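Basic helix-loop-helix, putative, expressed (Oryza sativa subsp. japonica, PDB 5LW0) binds ADP-ribose through its macrodomain and is probably an aprataxin-like protein that recognises ADP-ribosylation in DNA repair. Local coordinates at residues I86-L89 with V90-A94; D161-R164 with P165-V169. All coordinates share one frame; numbering follows the deposited sequence. Where two conformers were deposited one is given.

Interaction 1 (I86-L89 with V90-A94); sequences ILSL and VKEKA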
ATOM      1  N   ILE A  86      13.961  -1.243  -3.061  1.00 15.56           N
ATOM      2  CA  ILE A  86      12.736  -1.399  -3.834  1.00 14.58           C
ATOM      3  C   ILE A  86      12.392  -0.093  -4.580  1.00 14.65           C
ATOM      4  O   ILE A  86      12.007  -0.131  -5.756  1.00 14.09           O
ATOM      5  CB  ILE A  86      11.532  -1.901  -2.959  1.00 16.69           C
ATOM      6  CG1 ILE A  86      10.386  -2.322  -3.842  1.00 16.49           C
ATOM      7  CG2 ILE A  86      11.077  -0.833  -1.950  1.00 19.11           C
ATOM      8  CD1 ILE A  86      10.647  -3.556  -4.661  1.00 17.83           C
ATOM      9  N   LEU A  87      12.634   1.059  -3.980  1.00 14.79           N
ATOM     10  CA  LEU A  87      12.385   2.306  -4.734  1.00 14.56           C
ATOM     11  C   LEU A  87      13.321   2.435  -5.945  1.00 13.71           C
ATOM     12  O   LEU A  87      12.905   2.817  -7.037  1.00 14.86           O
ATOM     13  CB  LEU A  87      12.469   3.558  -3.849  1.00 15.26           C
ATOM     14  CG  LEU A  87      11.492   3.681  -2.706  1.00 14.84           C
ATOM     15  CD1 LEU A  87      11.613   5.057  -2.063  1.00 15.25           C
ATOM     16  CD2 LEU A  87      10.072   3.424  -3.153  1.00 14.21           C
ATOM     17  N   SER A  88      14.578   2.062  -5.773  1.00 14.35           N
ATOM     18  CA  SER A  88      15.561   2.159  -6.852  0.50 14.91           C
ATOM     19  C   SER A  88      15.213   1.238  -8.047  1.00 15.48           C
ATOM     20  O   SER A  88      15.239   1.663  -9.210  1.00 15.61           O
ATOM     21  CB  SER A  88      16.972   1.807  -6.318  0.50 15.68           C
ATOM     22  OG  SER A  88      17.932   1.954  -7.342  0.50 15.16           O
ATOM     23  N   LEU A  89      14.768  -0.000  -7.730  1.00 15.58           N
ATOM     24  CA  LEU A  89      14.353  -0.934  -8.734  1.00 15.66           C
ATOM     25  C   LEU A  89      13.127  -0.493  -9.435  1.00 14.23           C
ATOM     26  O   LEU A  89      13.006  -0.583 -10.660  1.00 16.12           O
ATOM     27  CB  LEU A  89      14.132  -2.316  -8.125  1.00 16.19           C
ATOM     28  CG  LEU A  89      15.403  -3.085  -7.648  1.00 17.48           C
ATOM     29  CD1 LEU A  89      15.063  -4.230  -6.744  1.00 17.95           C
ATOM     30  CD2 LEU A  89      16.183  -3.555  -8.829  1.00 20.06           C
ATOM     31  N   VAL A  90      12.138  -0.021  -8.670  1.00 13.20           N
ATOM     32  CA  VAL A  90      10.919   0.413  -9.296  1.00 13.54           C
ATOM     33  C   VAL A  90      11.153   1.605 -10.187  1.00 13.79           C
ATOM     34  O   VAL A  90      10.599   1.678 -11.297  1.00 14.98           O
ATOM     35  CB  VAL A  90       9.831   0.650  -8.246  1.00 13.49           C
ATOM     36  CG1 VAL A  90       8.670   1.412  -8.813  1.00 14.13           C
ATOM     37  CG2 VAL A  90       9.369  -0.679  -7.675  1.00 13.97           C
ATOM     38  N   LYS A  91      11.967   2.547  -9.746  1.00 14.51           N
ATOM     39  CA  LYS A  91      12.282   3.739 -10.621  1.00 16.61           C
ATOM     40  C   LYS A  91      12.855   3.277 -11.973  1.00 17.43           C
ATOM     41  O   LYS A  91      12.472   3.779 -13.006  1.00 17.44           O
ATOM     42  CB  LYS A  91      13.270   4.673  -9.919  1.00 17.35           C
ATOM     43  CG  LYS A  91      12.633   5.503  -8.873  1.00 21.92           C
ATOM     44  CD  LYS A  91      13.554   6.657  -8.505  1.00 31.06           C
ATOM     45  CE  LYS A  91      14.051   6.529  -7.155  1.00 32.52           C
ATOM     46  NZ  LYS A  91      15.021   7.641  -6.835  1.00 28.28           N
ATOM     47  N   GLU A  92      13.793   2.338 -11.929  1.00 17.54           N
ATOM     48  CA  GLU A  92      14.489   1.868 -13.140  1.00 20.71           C
ATOM     49  C   GLU A  92      13.497   1.214 -14.096  1.00 19.29           C
ATOM     50  O   GLU A  92      13.440   1.537 -15.286  1.00 19.73           O
ATOM     51  CB  GLU A  92      15.506   0.796 -12.773  1.00 26.43           C
ATOM     52  CG  GLU A  92      16.814   1.260 -12.249  1.00 35.51           C
ATOM     53  CD  GLU A  92      17.709   0.088 -11.824  1.00 45.72           C
ATOM     54  OE1 GLU A  92      17.280  -1.082 -11.960  1.00 54.63           O
ATOM     55  OE2 GLU A  92      18.838   0.342 -11.358  1.00 56.98           O
ATOM     56  N   LYS A  93      12.634   0.392 -13.528  1.00 18.48           N
ATOM     57  CA  LYS A  93      11.663  -0.335 -14.307  1.00 19.24           C
ATOM     58  C   LYS A  93      10.530   0.542 -14.808  1.00 19.31           C
ATOM     59  O   LYS A  93      10.057   0.352 -15.937  1.00 19.15           O
ATOM     60  CB  LYS A  93      11.150  -1.530 -13.541  1.00 20.58           C
ATOM     61  CG  LYS A  93      12.296  -2.518 -13.254  1.00 21.93           C
ATOM     62  CD  LYS A  93      11.907  -3.634 -12.342  1.00 23.37           C
ATOM     63  CE  LYS A  93      13.134  -4.553 -12.175  1.00 25.27           C
ATOM     64  NZ  LYS A  93      12.856  -5.755 -11.384  1.00 27.68           N
ATOM     65  N   ALA A  94      10.086   1.525 -13.994  1.00 15.99           N
ATOM     66  CA  ALA A  94       9.073   2.396 -14.443  1.00 15.26           C
ATOM     67  C   ALA A  94       9.532   3.245 -15.621  1.00 19.91           C
ATOM     68  O   ALA A  94       8.768   3.503 -16.527  1.00 19.58           O
ATOM     69  CB  ALA A  94       8.610   3.286 -13.312  1.00 17.28           C
TER
HETATM   70  O   HOH W   1      18.389  -0.565  -8.579  1.00 43.26           O
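Val90 lays its CG2 methyl over the carbonyl oxygen of Ile86, one helical turn back, with CG2 3.3 Å from Ile86 O and 4.3 Å from Ile86 CG1. The same oxygen takes the backbone N-H of Val90 at 2.9 Å, nearly straight at 165°, so the methyl covers a carbonyl that is already satisfied. CG1 of Val90 is anti to the backbone N (chi1 166°), which puts CG2 beside that N and over Ile86 O. Three more i to i+4 bonds continue the alpha-helix: Lys91 to Leu87, Glu92 to Ser88 and Lys93 to Leu89. On the outer face, in one of two conformers of Ser88, a water lies 2.8 Å from Ser88 OG and gives a weak bond of 3.0 Å to Glu92 OE2, a bridge that is therefore doubtful. The other oxygen, Glu92 OE1, comes within 4.1 Å of Leu89 CD2, a loose contact in which the two side chains cross at a slant. Lys93 runs its CG past Leu89 O at 3.3 Å, then stretches out fully to a salt bridge with Asp57 and a hydrogen bond with Ser56. The turns belong to helix 85-96, the helical link of a beta-alpha-beta unit between strands 74-79 and 104-108. Leu87 and Val90 pack on both strands of the unit, while Leu89 joins Ile86 and Val90 against helix 52-69.

Interaction 2 (D161-R164 with P165-V169); sequences DTLR and PGSSV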
ATOM      1  N   ASP A 161     -13.268  -9.046   9.227  1.00 26.97           N
ATOM      2  CA  ASP A 161     -12.641  -9.757  10.345  0.60 30.37           C
ATOM      3  C   ASP A 161     -11.343 -10.425   9.955  1.00 26.86           C
ATOM      4  O   ASP A 161     -10.560 -10.792  10.816  1.00 25.95           O
ATOM      5  CB  ASP A 161     -13.578 -10.833  10.902  0.60 33.15           C
ATOM      6  CG  ASP A 161     -13.850 -11.939   9.913  0.60 35.98           C
ATOM      7  OD1 ASP A 161     -14.389 -11.627   8.850  0.60 44.31           O
ATOM      8  OD2 ASP A 161     -13.569 -13.134  10.207  0.60 44.49           O
ATOM      9  N   THR A 162     -11.122 -10.657   8.664  1.00 21.49           N
ATOM     10  CA  THR A 162      -9.883 -11.273   8.242  1.00 20.45           C
ATOM     11  C   THR A 162      -9.610 -10.861   6.825  1.00 18.82           C
ATOM     12  O   THR A 162     -10.514 -10.356   6.132  1.00 19.20           O
ATOM     13  CB  THR A 162      -9.908 -12.836   8.230  1.00 26.25           C
ATOM     14  OG1 THR A 162     -10.878 -13.288   7.276  1.00 27.94           O
ATOM     15  CG2 THR A 162     -10.268 -13.423   9.566  1.00 29.11           C
ATOM     16  N   LEU A 163      -8.363 -11.082   6.392  1.00 16.21           N
ATOM     17  CA  LEU A 163      -7.994 -11.079   4.951  1.00 15.58           C
ATOM     18  C   LEU A 163      -7.367 -12.381   4.582  1.00 16.61           C
ATOM     19  O   LEU A 163      -6.641 -13.019   5.419  1.00 16.65           O
ATOM     20  CB  LEU A 163      -6.947  -9.965   4.660  1.00 16.70           C
ATOM     21  CG  LEU A 163      -7.494  -8.556   4.635  1.00 17.72           C
ATOM     22  CD1 LEU A 163      -6.383  -7.540   4.351  1.00 21.08           C
ATOM     23  CD2 LEU A 163      -8.630  -8.419   3.619  1.00 21.41           C
ATOM     24  N   ARG A 164      -7.556 -12.788   3.354  1.00 16.51           N
ATOM     25  CA  ARG A 164      -6.792 -13.862   2.785  0.50 16.61           C
ATOM     26  C   ARG A 164      -5.763 -13.278   1.849  1.00 16.92           C
ATOM     27  O   ARG A 164      -5.936 -12.137   1.356  1.00 15.38           O
ATOM     28  CB  ARG A 164      -7.700 -14.883   2.101  0.50 18.79           C
ATOM     29  CG  ARG A 164      -8.685 -15.556   3.103  0.50 23.11           C
ATOM     30  CD  ARG A 164      -9.610 -16.563   2.443  0.50 28.81           C
ATOM     31  NE  ARG A 164     -10.604 -17.101   3.370  0.50 35.57           N
ATOM     32  CZ  ARG A 164     -11.748 -17.691   3.001  0.50 36.86           C
ATOM     33  NH1 ARG A 164     -12.102 -17.767   1.712  0.50 40.01           N
ATOM     34  NH2 ARG A 164     -12.563 -18.158   3.929  0.50 41.49           N
ATOM     35  N   PRO A 165      -4.651 -14.012   1.626  1.00 17.95           N
ATOM     36  CA  PRO A 165      -3.568 -13.411   0.795  1.00 17.62           C
ATOM     37  C   PRO A 165      -4.067 -13.047  -0.586  1.00 16.06           C
ATOM     38  O   PRO A 165      -4.801 -13.798  -1.210  1.00 16.23           O
ATOM     39  CB  PRO A 165      -2.479 -14.521   0.770  1.00 19.75           C
ATOM     40  CG  PRO A 165      -2.725 -15.281   2.057  1.00 21.07           C
ATOM     41  CD  PRO A 165      -4.257 -15.362   2.098  1.00 20.84           C
ATOM     42  N   GLY A 166      -3.695 -11.840  -1.040  1.00 13.80           N
ATOM     43  CA  GLY A 166      -4.086 -11.393  -2.340  1.00 13.70           C
ATOM     44  C   GLY A 166      -5.311 -10.527  -2.349  1.00 14.75           C
ATOM     45  O   GLY A 166      -5.909 -10.344  -3.376  1.00 17.60           O
ATOM     46  N   SER A 167      -5.743 -10.093  -1.187  1.00 14.30           N
ATOM     47  CA  SER A 167      -6.976  -9.306  -1.061  1.00 15.73           C
ATOM     48  C   SER A 167      -6.767  -8.099  -0.166  1.00 14.30           C
ATOM     49  O   SER A 167      -5.696  -7.923   0.491  1.00 14.99           O
ATOM     50  CB  SER A 167      -8.114 -10.164  -0.551  1.00 17.33           C
ATOM     51  OG  SER A 167      -7.898 -10.553   0.771  1.00 18.74           O
ATOM     52  N   SER A 168      -7.740  -7.209  -0.172  1.00 12.88           N
ATOM     53  CA  SER A 168      -7.603  -5.967   0.561  1.00 14.07           C
ATOM     54  C   SER A 168      -8.981  -5.523   1.021  1.00 15.67           C
ATOM     55  O   SER A 168     -10.000  -6.051   0.540  1.00 14.78           O
ATOM     56  CB  SER A 168      -6.938  -4.900  -0.279  1.00 16.28           C
ATOM     57  OG  SER A 168      -7.741  -4.560  -1.369  1.00 17.30           O
ATOM     58  N   VAL A 169      -9.022  -4.592   1.974  1.00 13.59           N
ATOM     59  CA  VAL A 169     -10.275  -4.001   2.449  1.00 14.28           C
ATOM     60  C   VAL A 169     -10.074  -2.528   2.784  1.00 14.38           C
ATOM     61  O   VAL A 169      -9.113  -2.169   3.396  1.00 13.97           O
ATOM     62  CB  VAL A 169     -10.860  -4.773   3.667  1.00 15.77           C
ATOM     63  CG1 VAL A 169      -9.940  -4.774   4.822  1.00 16.22           C
ATOM     64  CG2 VAL A 169     -12.228  -4.204   4.062  1.00 14.99           C
TER
HETATM   65  O   HOH W   2      -9.982 -11.673   2.182  1.00 19.72           O
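Ser167 turns its hydroxyl back onto the carbonyl of Arg164, and OG gives a short hydrogen bond of 2.6 Å to Arg164 O. This works because OG sits between its own backbone N and carbonyl carbon (chi1 68°), the rotation that faces it into the turn. The approach to the oxygen is bent, with a C=O...OG angle of 139° and OG tilted modestly from the carbonyl plane. Ser167 N reaches the same oxygen only weakly, at 3.3 Å, so the hydroxyl reinforces the usual closing bond of this type II beta turn, Arg164 to Ser167. Gly166 takes the positive phi of its third position, where a side chain would jam against the preceding carbonyl. A water closes a second link, donating to Ser167 OG and accepting from Arg164 N at 2.9 Å. An alanine in place of Ser167 would probably leave Arg164 O with just the weak backbone bond and this water without its hydroxyl partner. Leu163 reaches across with CD2, which lies 3.6 Å from Ser167 OG and 4.1 Å from Val169 CG1. Its CG stands anti to the carbonyl carbon (chi1 -75°), turning the branched end toward the first residues of the strand. The loop and its turn carry the chain from helix 150-159 into strand 167-172 of the macrodomain, an outermost strand of the sheet. Backbone bonds from Gly166 and Ser167 to Leu192, and from Val169 to His190, pair it with the antiparallel strand 187-192, on which Leu163 and Pro165 also pack.

Interactions 1 and 2 lie on opposite sides of the chain's centre, their centres about 26 Å apart and nearest atoms about 17 Å apart, and share no helix or strand. Residues 86-94 are partly buried: one face of a regular helix is apolar and packed onto helix 52-69 and the sheet, the other polar and open to solvent. Residues 161-169 form a surface turn, where a serine hydroxyl supplements a weak backbone bond and Leu163 is the buried member. A water joins backbone and hydroxyl in interaction 2; the side-chain bridge in interaction 1 is weak and depends on one conformer of Ser88. The bound ADP-ribose is about 4 Å from the Ile86 side chain, but about 10 Å from the Leu163 side chain.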